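Local coordinates for leucine-rich repeat protein (Bacteroides thetaiotaomicron, PDB 4ECN) that is of unknown function but, as an extracellular protein built on leucine-rich repeats, probably binds other proteins, at residues L398-S401 against D402-D406; T438-S441 against K442-R446; C615-T618 against D619-G623. All blocks are in the same frame, centred on the assembly; numbering follows the deposited sequence.

How the contacts relate
All three contacts are local turns, just after a strand or before a helix, and follow in series along the chain. Contact 1 sits at the start of helix 402-409, contact 2 in the turn following strand 436-440, and contact 3 between strands 616-617 and 623-625. Contacts 1 and 2 are neighbours in sequence yet their centres lie about 51 Å apart, on opposite sides of the chain's centre. Contact 1 is closer to contact 3, about 26 Å between centres. This fits with 398-406 packing against later repeats: Leu400, just ahead of the helix, lies on strands 701-703 and 732-734, the helix itself on 732-734 and 757-759, all in the parallel sheet that begins with strand 623-625.

Contact 1. Residues L398-S401 against D402-D406; sequences LNLS and DLLQD
Ser401 and Gln405 hold the first turn of helix 402-409 from two directions. With OG set between its own backbone N and carbonyl carbon (chi1 64°), Ser401 takes a rather long bond from Leu404 N, 3.3 Å to OG, and the same hydroxyl is hydrogen-bonded to Asp759. Its carbonyl O meanwhile accepts from Gln405 N at 3.0 Å. The Gln405 side chain turns back over the preceding loop, extended beyond CG, and its NE2 reaches Leu400 O at 3.0 Å in an almost straight bond of 170°. That oxygen lies in the plane of the Gln405 amide, while NE2 stands above the plane of the Leu400 carbonyl. With an alanine here the amide is gone, and the loop carbonyl of Leu400, without this donor, would probably be less firmly tied to the helix. On another side Leu400 and Leu404 meet roughly at right angles, CD2 of Leu400 lying 3.9 Å from CD1 of Leu404; both rest on Thr732 and Asp734 of strand 732-734. The whole is a serine N-cap, starting a helix laid across the concave face of the leucine-rich repeat sheet.

Contact 2. Residues T438-S441 against K442-R446; sequences TFIS and KAIQR
An ST turn at Ser441 links strand 436-440 to the 3-10 segment 442-446, with the serine hydroxyl accepting from the backbone N-H of Ala443. The bond from Ala443 N to Ser441 OG is 3.1 Å long and close to straight, at 166°. It follows from the first torsion of Ser441: at chi1 171° the OG lies opposite the serine's own N and beside its carbonyl carbon, so it swings forward over the turn. CB of Ala443 comes up against the same oxygen at 3.3 Å, and Asp341 is a second hydrogen-bonding partner for the hydroxyl, so this buried group is gripped both by the turn and by a neighbouring loop. In the leucine-rich repeat solenoid this stretch runs into strand 452-456, and its isoleucines face the hydrophobic core. Ile440 and Ile444 meet there at a slant, CG2 of Ile440 touching CG1 of Ile444 at 3.8 Å. Ile440 also packs on Phe455, and Ile444 on Ile453 and Trp487. CG1 of Ile444 passes 3.4 Å from Ser441 O as well. Lys442 points its CB away from the strand, and the bent chain beyond it carries the ammonium group to a cation-pi contact with Trp469.

Contact 3. Residues C615-T618 against D619-G623; sequences CAFT and DQVEG
Thr618, Val621 and Asp619 shape the bend that carries the leucine-rich repeat chain from strand 616-617, at one edge of a sheet, into strand 623-625, the first of the next. The corner is a loose ST turn. Thr618 OG1 receives a weak bond from Gln620 N, 3.5 Å long and well off straight at 144°; the firmer tie of this hydroxyl is to Thr598 on strand 596-601. The threonine's chi1 of 69° tucks OG1 between its backbone N and carbonyl carbon, which turns it toward the N-H of Gln620 and sends the methyl CG2 to the opposite side from the carbonyl carbon. CB of Gln620 sits near the hydroxyl too, 3.7 Å from OG1, before that side chain bends off at its second torsion.

Asp619 is exposed to solvent. Its CB points away from the strand, and the side chain also touches Tyr644. The same tyrosine's hydroxyl is hydrogen-bonded to Val621 O, so Tyr644 meets the loop at two points.

Val621 is the buried member, with CB directed back at the strand. CG2 is the methyl that reaches across and lies beside Thr618 O. The Phe617 ring goes on to meet Phe638 with the two planes about 20° apart. On the valine side, Phe617 is touched at the root of its side chain, CB lying 3.8 Å from Val621 CG2.

Contact 1. Residues L398-S401 against D402-D406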
ATOM      1  N   LEU A 398      -3.401 -23.343 -10.734  1.00 34.33           N
ATOM      2  CA  LEU A 398      -2.410 -23.561  -9.665  1.00 34.01           C
ATOM      3  C   LEU A 398      -2.904 -24.641  -8.670  1.00 40.24           C
ATOM      4  O   LEU A 398      -2.188 -24.964  -7.717  1.00 40.30           O
ATOM      5  CB  LEU A 398      -2.094 -22.249  -8.894  1.00 33.65           C
ATOM      6  CG  LEU A 398      -1.416 -21.096  -9.647  1.00 36.35           C
ATOM      7  CD1 LEU A 398      -1.595 -19.802  -8.913  1.00 35.54           C
ATOM      8  CD2 LEU A 398       0.043 -21.380  -9.896  1.00 35.69           C
ATOM      9  N   ASN A 399      -4.150 -25.154  -8.876  1.00 37.29           N
ATOM     10  CA  ASN A 399      -4.790 -26.221  -8.093  1.00 36.93           C
ATOM     11  C   ASN A 399      -4.555 -27.595  -8.782  1.00 42.48           C
ATOM     12  O   ASN A 399      -4.903 -28.650  -8.232  1.00 41.83           O
ATOM     13  CB  ASN A 399      -6.291 -25.935  -7.908  1.00 35.74           C
ATOM     14  CG  ASN A 399      -6.640 -24.625  -7.204  1.00 56.28           C
ATOM     15  OD1 ASN A 399      -7.623 -23.976  -7.547  1.00 50.10           O
ATOM     16  ND2 ASN A 399      -5.873 -24.194  -6.200  1.00 46.34           N
ATOM     17  N   LEU A 400      -3.954 -27.567  -9.994  1.00 40.02           N
ATOM     18  CA  LEU A 400      -3.578 -28.761 -10.737  1.00 40.07           C
ATOM     19  C   LEU A 400      -2.276 -29.266 -10.213  1.00 46.49           C
ATOM     20  O   LEU A 400      -1.535 -28.510  -9.571  1.00 47.35           O
ATOM     21  CB  LEU A 400      -3.463 -28.459 -12.239  1.00 40.05           C
ATOM     22  CG  LEU A 400      -4.731 -28.062 -13.008  1.00 43.95           C
ATOM     23  CD1 LEU A 400      -4.372 -27.459 -14.339  1.00 43.47           C
ATOM     24  CD2 LEU A 400      -5.606 -29.257 -13.265  1.00 45.34           C
ATOM     25  N   SER A 401      -1.955 -30.526 -10.508  1.00 43.88           N
ATOM     26  CA  SER A 401      -0.682 -31.137 -10.125  1.00 43.27           C
ATOM     27  C   SER A 401       0.464 -30.484 -10.856  1.00 48.30           C
ATOM     28  O   SER A 401       0.250 -29.920 -11.944  1.00 46.58           O
ATOM     29  CB  SER A 401      -0.691 -32.627 -10.441  1.00 45.93           C
ATOM     30  OG  SER A 401      -0.788 -32.879 -11.836  1.00 52.37           O
ATOM     31  N   ASP A 402       1.697 -30.642 -10.319  1.00 46.78           N
ATOM     32  CA  ASP A 402       2.887 -30.095 -10.964  1.00 47.15           C
ATOM     33  C   ASP A 402       2.999 -30.662 -12.368  1.00 51.07           C
ATOM     34  O   ASP A 402       3.178 -29.868 -13.275  1.00 52.88           O
ATOM     35  CB  ASP A 402       4.155 -30.336 -10.145  1.00 50.18           C
ATOM     36  CG  ASP A 402       4.235 -29.492  -8.870  1.00 67.34           C
ATOM     37  OD1 ASP A 402       3.157 -29.105  -8.332  1.00 68.23           O
ATOM     38  OD2 ASP A 402       5.368 -29.254  -8.386  1.00 74.59           O
ATOM     39  N   LEU A 403       2.730 -31.969 -12.579  1.00 46.21           N
ATOM     40  CA  LEU A 403       2.709 -32.588 -13.915  1.00 44.86           C
ATOM     41  C   LEU A 403       1.818 -31.813 -14.908  1.00 49.20           C
ATOM     42  O   LEU A 403       2.286 -31.481 -16.006  1.00 48.99           O
ATOM     43  CB  LEU A 403       2.209 -34.050 -13.825  1.00 44.28           C
ATOM     44  CG  LEU A 403       1.673 -34.716 -15.120  1.00 47.91           C
ATOM     45  CD1 LEU A 403       2.752 -34.914 -16.173  1.00 47.15           C
ATOM     46  CD2 LEU A 403       1.011 -36.028 -14.817  1.00 50.43           C
ATOM     47  N   LEU A 404       0.539 -31.550 -14.523  1.00 45.32           N
ATOM     48  CA  LEU A 404      -0.449 -30.921 -15.399  1.00 44.86           C
ATOM     49  C   LEU A 404      -0.116 -29.457 -15.644  1.00 47.72           C
ATOM     50  O   LEU A 404      -0.389 -28.956 -16.729  1.00 48.33           O
ATOM     51  CB  LEU A 404      -1.880 -31.065 -14.845  1.00 44.86           C
ATOM     52  CG  LEU A 404      -2.400 -32.521 -14.652  1.00 48.77           C
ATOM     53  CD1 LEU A 404      -3.854 -32.547 -14.361  1.00 48.12           C
ATOM     54  CD2 LEU A 404      -2.167 -33.376 -15.874  1.00 50.76           C
ATOM     55  N   GLN A 405       0.543 -28.800 -14.698  1.00 43.20           N
ATOM     56  CA  GLN A 405       0.944 -27.410 -14.879  1.00 42.22           C
ATOM     57  C   GLN A 405       2.076 -27.331 -15.868  1.00 47.42           C
ATOM     58  O   GLN A 405       2.011 -26.525 -16.775  1.00 47.99           O
ATOM     59  CB  GLN A 405       1.341 -26.768 -13.554  1.00 43.02           C
ATOM     60  CG  GLN A 405       0.187 -26.607 -12.563  1.00 41.05           C
ATOM     61  CD  GLN A 405       0.604 -25.740 -11.415  1.00 49.05           C
ATOM     62  OE1 GLN A 405       1.304 -24.734 -11.578  1.00 49.71           O
ATOM     63  NE2 GLN A 405       0.154 -26.085 -10.234  1.00 40.21           N
ATOM     64  N   ASP A 406       3.074 -28.215 -15.738  1.00 45.45           N
ATOM     65  CA  ASP A 406       4.230 -28.324 -16.620  1.00 45.82           C
ATOM     66  C   ASP A 406       3.757 -28.537 -18.049  1.00 50.43           C
ATOM     67  O   ASP A 406       4.149 -27.773 -18.930  1.00 50.19           O
ATOM     68  CB  ASP A 406       5.149 -29.462 -16.152  1.00 47.79           C
ATOM     69  CG  ASP A 406       5.793 -29.200 -14.797  1.00 68.03           C
ATOM     70  OD1 ASP A 406       5.802 -28.011 -14.353  1.00 70.53           O
ATOM     71  OD2 ASP A 406       6.294 -30.175 -14.175  1.00 76.65           O
TER

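Contact 2. Residues T438-S441 against K442-R446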
ATOM      1  N   THR A 438      -3.862   9.512  15.319  1.00 45.48           N
ATOM      2  CA  THR A 438      -4.936   9.301  16.305  1.00 45.93           C
ATOM      3  C   THR A 438      -6.158  10.227  16.118  1.00 51.86           C
ATOM      4  O   THR A 438      -7.164  10.037  16.805  1.00 52.21           O
ATOM      5  CB  THR A 438      -4.397   9.481  17.744  1.00 50.81           C
ATOM      6  OG1 THR A 438      -3.561  10.650  17.846  1.00 53.23           O
ATOM      7  CG2 THR A 438      -3.633   8.249  18.232  1.00 47.58           C
ATOM      8  N   PHE A 439      -6.103  11.179  15.171  1.00 49.64           N
ATOM      9  CA  PHE A 439      -7.196  12.133  14.967  1.00 49.66           C
ATOM     10  C   PHE A 439      -7.211  12.696  13.543  1.00 51.05           C
ATOM     11  O   PHE A 439      -6.157  13.015  12.984  1.00 49.23           O
ATOM     12  CB  PHE A 439      -7.054  13.307  15.981  1.00 52.08           C
ATOM     13  CG  PHE A 439      -8.231  14.252  16.018  1.00 53.96           C
ATOM     14  CD1 PHE A 439      -9.315  14.001  16.849  1.00 57.29           C
ATOM     15  CD2 PHE A 439      -8.276  15.363  15.185  1.00 55.81           C
ATOM     16  CE1 PHE A 439     -10.425  14.845  16.845  1.00 59.05           C
ATOM     17  CE2 PHE A 439      -9.398  16.196  15.168  1.00 59.36           C
ATOM     18  CZ  PHE A 439     -10.457  15.943  16.008  1.00 58.23           C
ATOM     19  N   ILE A 440      -8.423  12.884  12.992  1.00 47.75           N
ATOM     20  CA  ILE A 440      -8.629  13.500  11.677  1.00 47.23           C
ATOM     21  C   ILE A 440      -9.599  14.676  11.833  1.00 51.23           C
ATOM     22  O   ILE A 440     -10.768  14.434  12.122  1.00 51.50           O
ATOM     23  CB  ILE A 440      -9.139  12.504  10.589  1.00 49.87           C
ATOM     24  CG1 ILE A 440      -8.408  11.136  10.566  1.00 48.70           C
ATOM     25  CG2 ILE A 440      -9.192  13.177   9.208  1.00 51.77           C
ATOM     26  CD1 ILE A 440      -7.008  11.102  10.021  1.00 51.54           C
ATOM     27  N   SER A 441      -9.124  15.933  11.634  1.00 47.38           N
ATOM     28  CA  SER A 441      -9.929  17.174  11.673  1.00 47.83           C
ATOM     29  C   SER A 441     -11.194  17.084  10.805  1.00 53.62           C
ATOM     30  O   SER A 441     -11.132  16.476   9.740  1.00 53.65           O
ATOM     31  CB  SER A 441      -9.089  18.351  11.181  1.00 48.76           C
ATOM     32  OG  SER A 441      -9.892  19.506  11.002  1.00 52.30           O
ATOM     33  N   LYS A 442     -12.310  17.731  11.201  1.00 52.16           N
ATOM     34  CA  LYS A 442     -13.513  17.693  10.343  1.00 53.47           C
ATOM     35  C   LYS A 442     -13.370  18.692   9.124  1.00 57.14           C
ATOM     36  O   LYS A 442     -14.248  18.699   8.249  1.00 57.04           O
ATOM     37  CB  LYS A 442     -14.824  17.952  11.123  1.00 57.58           C
ATOM     38  CG  LYS A 442     -14.976  19.319  11.779  1.00 67.78           C
ATOM     39  CD  LYS A 442     -16.259  19.418  12.632  1.00 76.60           C
ATOM     40  CE  LYS A 442     -17.558  19.660  11.886  1.00 74.66           C
ATOM     41  NZ  LYS A 442     -17.714  21.076  11.475  1.00 67.38           N
ATOM     42  N   ALA A 443     -12.230  19.445   9.027  1.00 51.05           N
ATOM     43  CA  ALA A 443     -11.925  20.351   7.919  1.00 49.95           C
ATOM     44  C   ALA A 443     -11.913  19.609   6.553  1.00 54.56           C
ATOM     45  O   ALA A 443     -11.965  20.249   5.502  1.00 54.19           O
ATOM     46  CB  ALA A 443     -10.588  21.018   8.157  1.00 49.95           C
ATOM     47  N   ILE A 444     -11.883  18.264   6.575  1.00 51.39           N
ATOM     48  CA  ILE A 444     -11.941  17.382   5.404  1.00 51.62           C
ATOM     49  C   ILE A 444     -13.238  17.724   4.594  1.00 58.07           C
ATOM     50  O   ILE A 444     -13.231  17.622   3.367  1.00 58.28           O
ATOM     51  CB  ILE A 444     -11.871  15.882   5.901  1.00 54.20           C
ATOM     52  CG1 ILE A 444     -10.520  15.564   6.565  1.00 54.24           C
ATOM     53  CG2 ILE A 444     -12.181  14.840   4.848  1.00 53.82           C
ATOM     54  CD1 ILE A 444      -9.264  15.865   5.716  1.00 63.77           C
ATOM     55  N   GLN A 445     -14.300  18.213   5.283  1.00 55.57           N
ATOM     56  CA  GLN A 445     -15.591  18.630   4.713  1.00 56.64           C
ATOM     57  C   GLN A 445     -15.503  19.879   3.818  1.00 61.20           C
ATOM     58  O   GLN A 445     -16.517  20.269   3.216  1.00 62.70           O
ATOM     59  CB  GLN A 445     -16.582  18.948   5.844  1.00 59.22           C
ATOM     60  CG  GLN A 445     -17.237  17.753   6.480  1.00 69.86           C
ATOM     61  CD  GLN A 445     -18.020  18.154   7.696  1.00 86.99           C
ATOM     62  OE1 GLN A 445     -17.455  18.406   8.757  1.00 86.30           O
ATOM     63  NE2 GLN A 445     -19.332  18.211   7.576  1.00 78.15           N
ATOM     64  N   ARG A 446     -14.338  20.558   3.811  1.00 55.27           N
ATOM     65  CA  ARG A 446     -14.131  21.773   3.031  1.00 54.62           C
ATOM     66  C   ARG A 446     -13.459  21.440   1.681  1.00 58.33           C
ATOM     67  O   ARG A 446     -13.477  22.270   0.776  1.00 60.69           O
ATOM     68  CB  ARG A 446     -13.290  22.781   3.835  1.00 53.65           C
ATOM     69  CG  ARG A 446     -13.443  24.233   3.378  1.00 58.78           C
ATOM     70  CD  ARG A 446     -12.603  25.178   4.212  1.00 53.43           C
ATOM     71  NE  ARG A 446     -12.777  26.579   3.818  1.00 58.83           N
ATOM     72  CZ  ARG A 446     -11.864  27.324   3.196  1.00 72.08           C
ATOM     73  NH1 ARG A 446     -10.664  26.823   2.917  1.00 62.50           N
ATOM     74  NH2 ARG A 446     -12.125  28.587   2.889  1.00 58.06           N
TER

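Contact 3. Residues C615-T618 against D619-G623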
ATOM      1  N   CYS A 615     -27.496 -13.903  -6.385  1.00 52.97           N
ATOM      2  CA  CYS A 615     -27.259 -12.817  -7.334  1.00 53.17           C
ATOM      3  C   CYS A 615     -27.231 -13.365  -8.757  1.00 56.00           C
ATOM      4  O   CYS A 615     -27.466 -14.555  -9.011  1.00 54.82           O
ATOM      5  CB  CYS A 615     -25.967 -12.063  -7.019  1.00 53.12           C
ATOM      6  SG  CYS A 615     -24.460 -12.984  -7.427  1.00 55.82           S
ATOM      7  N   ALA A 616     -26.938 -12.444  -9.677  1.00 52.34           N
ATOM      8  CA  ALA A 616     -26.703 -12.619 -11.098  1.00 50.84           C
ATOM      9  C   ALA A 616     -25.272 -12.183 -11.394  1.00 52.51           C
ATOM     10  O   ALA A 616     -24.601 -11.642 -10.501  1.00 51.12           O
ATOM     11  CB  ALA A 616     -27.711 -11.819 -11.889  1.00 52.16           C
ATOM     12  N   PHE A 617     -24.784 -12.436 -12.612  1.00 47.30           N
ATOM     13  CA  PHE A 617     -23.416 -12.098 -12.964  1.00 44.94           C
ATOM     14  C   PHE A 617     -23.366 -11.357 -14.286  1.00 49.65           C
ATOM     15  O   PHE A 617     -24.283 -11.502 -15.101  1.00 49.91           O
ATOM     16  CB  PHE A 617     -22.559 -13.376 -13.023  1.00 45.38           C
ATOM     17  CG  PHE A 617     -22.520 -14.138 -11.715  1.00 46.08           C
ATOM     18  CD1 PHE A 617     -21.656 -13.751 -10.687  1.00 47.91           C
ATOM     19  CD2 PHE A 617     -23.363 -15.228 -11.498  1.00 46.86           C
ATOM     20  CE1 PHE A 617     -21.643 -14.440  -9.462  1.00 47.93           C
ATOM     21  CE2 PHE A 617     -23.331 -15.928 -10.284  1.00 49.07           C
ATOM     22  CZ  PHE A 617     -22.479 -15.525  -9.271  1.00 46.58           C
ATOM     23  N   THR A 618     -22.301 -10.543 -14.487  1.00 46.73           N
ATOM     24  CA  THR A 618     -22.091  -9.763 -15.712  1.00 46.96           C
ATOM     25  C   THR A 618     -21.264 -10.578 -16.722  1.00 51.27           C
ATOM     26  O   THR A 618     -20.709 -11.624 -16.391  1.00 49.43           O
ATOM     27  CB  THR A 618     -21.430  -8.387 -15.435  1.00 50.43           C
ATOM     28  OG1 THR A 618     -20.079  -8.526 -15.004  1.00 47.65           O
ATOM     29  CG2 THR A 618     -22.211  -7.546 -14.469  1.00 49.58           C
ATOM     30  N   ASP A 619     -21.206 -10.073 -17.963  1.00 50.12           N
ATOM     31  CA  ASP A 619     -20.483 -10.628 -19.104  1.00 50.65           C
ATOM     32  C   ASP A 619     -18.966 -10.257 -19.027  1.00 54.79           C
ATOM     33  O   ASP A 619     -18.230 -10.335 -20.028  1.00 54.70           O
ATOM     34  CB  ASP A 619     -21.122 -10.107 -20.406  1.00 54.11           C
ATOM     35  CG  ASP A 619     -21.033  -8.597 -20.633  1.00 78.90           C
ATOM     36  OD1 ASP A 619     -21.216  -7.824 -19.651  1.00 83.68           O
ATOM     37  OD2 ASP A 619     -20.863  -8.184 -21.800  1.00 87.66           O
ATOM     38  N   GLN A 620     -18.503  -9.885 -17.817  1.00 50.12           N
ATOM     39  CA  GLN A 620     -17.129  -9.452 -17.585  1.00 48.38           C
ATOM     40  C   GLN A 620     -16.439 -10.309 -16.524  1.00 49.53           C
ATOM     41  O   GLN A 620     -15.260 -10.073 -16.255  1.00 49.36           O
ATOM     42  CB  GLN A 620     -17.105  -7.962 -17.142  1.00 49.68           C
ATOM     43  CG  GLN A 620     -17.783  -6.939 -18.065  1.00 62.86           C
ATOM     44  CD  GLN A 620     -17.255  -6.900 -19.491  1.00 96.99           C
ATOM     45  OE1 GLN A 620     -16.110  -7.287 -19.801  1.00 93.02           O
ATOM     46  NE2 GLN A 620     -18.095  -6.413 -20.402  1.00 94.74           N
ATOM     47  N   VAL A 621     -17.158 -11.295 -15.929  1.00 43.49           N
ATOM     48  CA  VAL A 621     -16.670 -12.157 -14.834  1.00 41.46           C
ATOM     49  C   VAL A 621     -15.437 -12.939 -15.234  1.00 45.30           C
ATOM     50  O   VAL A 621     -15.452 -13.641 -16.244  1.00 45.74           O
ATOM     51  CB  VAL A 621     -17.741 -13.153 -14.314  1.00 43.81           C
ATOM     52  CG1 VAL A 621     -17.129 -14.113 -13.309  1.00 42.44           C
ATOM     53  CG2 VAL A 621     -18.952 -12.432 -13.713  1.00 43.76           C
ATOM     54  N   GLU A 622     -14.385 -12.863 -14.413  1.00 41.65           N
ATOM     55  CA  GLU A 622     -13.201 -13.668 -14.678  1.00 41.10           C
ATOM     56  C   GLU A 622     -13.271 -14.932 -13.773  1.00 45.93           C
ATOM     57  O   GLU A 622     -13.635 -15.988 -14.281  1.00 48.02           O
ATOM     58  CB  GLU A 622     -11.891 -12.878 -14.522  1.00 41.71           C
ATOM     59  CG  GLU A 622     -10.635 -13.711 -14.768  1.00 52.95           C
ATOM     60  CD  GLU A 622     -10.566 -14.602 -16.001  1.00 85.41           C
ATOM     61  OE1 GLU A 622     -10.883 -14.132 -17.122  1.00 90.17           O
ATOM     62  OE2 GLU A 622     -10.155 -15.775 -15.839  1.00 78.45           O
ATOM     63  N   GLY A 623     -13.007 -14.808 -12.469  1.00 39.69           N
ATOM     64  CA  GLY A 623     -13.049 -15.925 -11.530  1.00 38.51           C
ATOM     65  C   GLY A 623     -13.768 -15.598 -10.238  1.00 44.38           C
ATOM     66  O   GLY A 623     -13.540 -14.541  -9.623  1.00 46.57           O
TER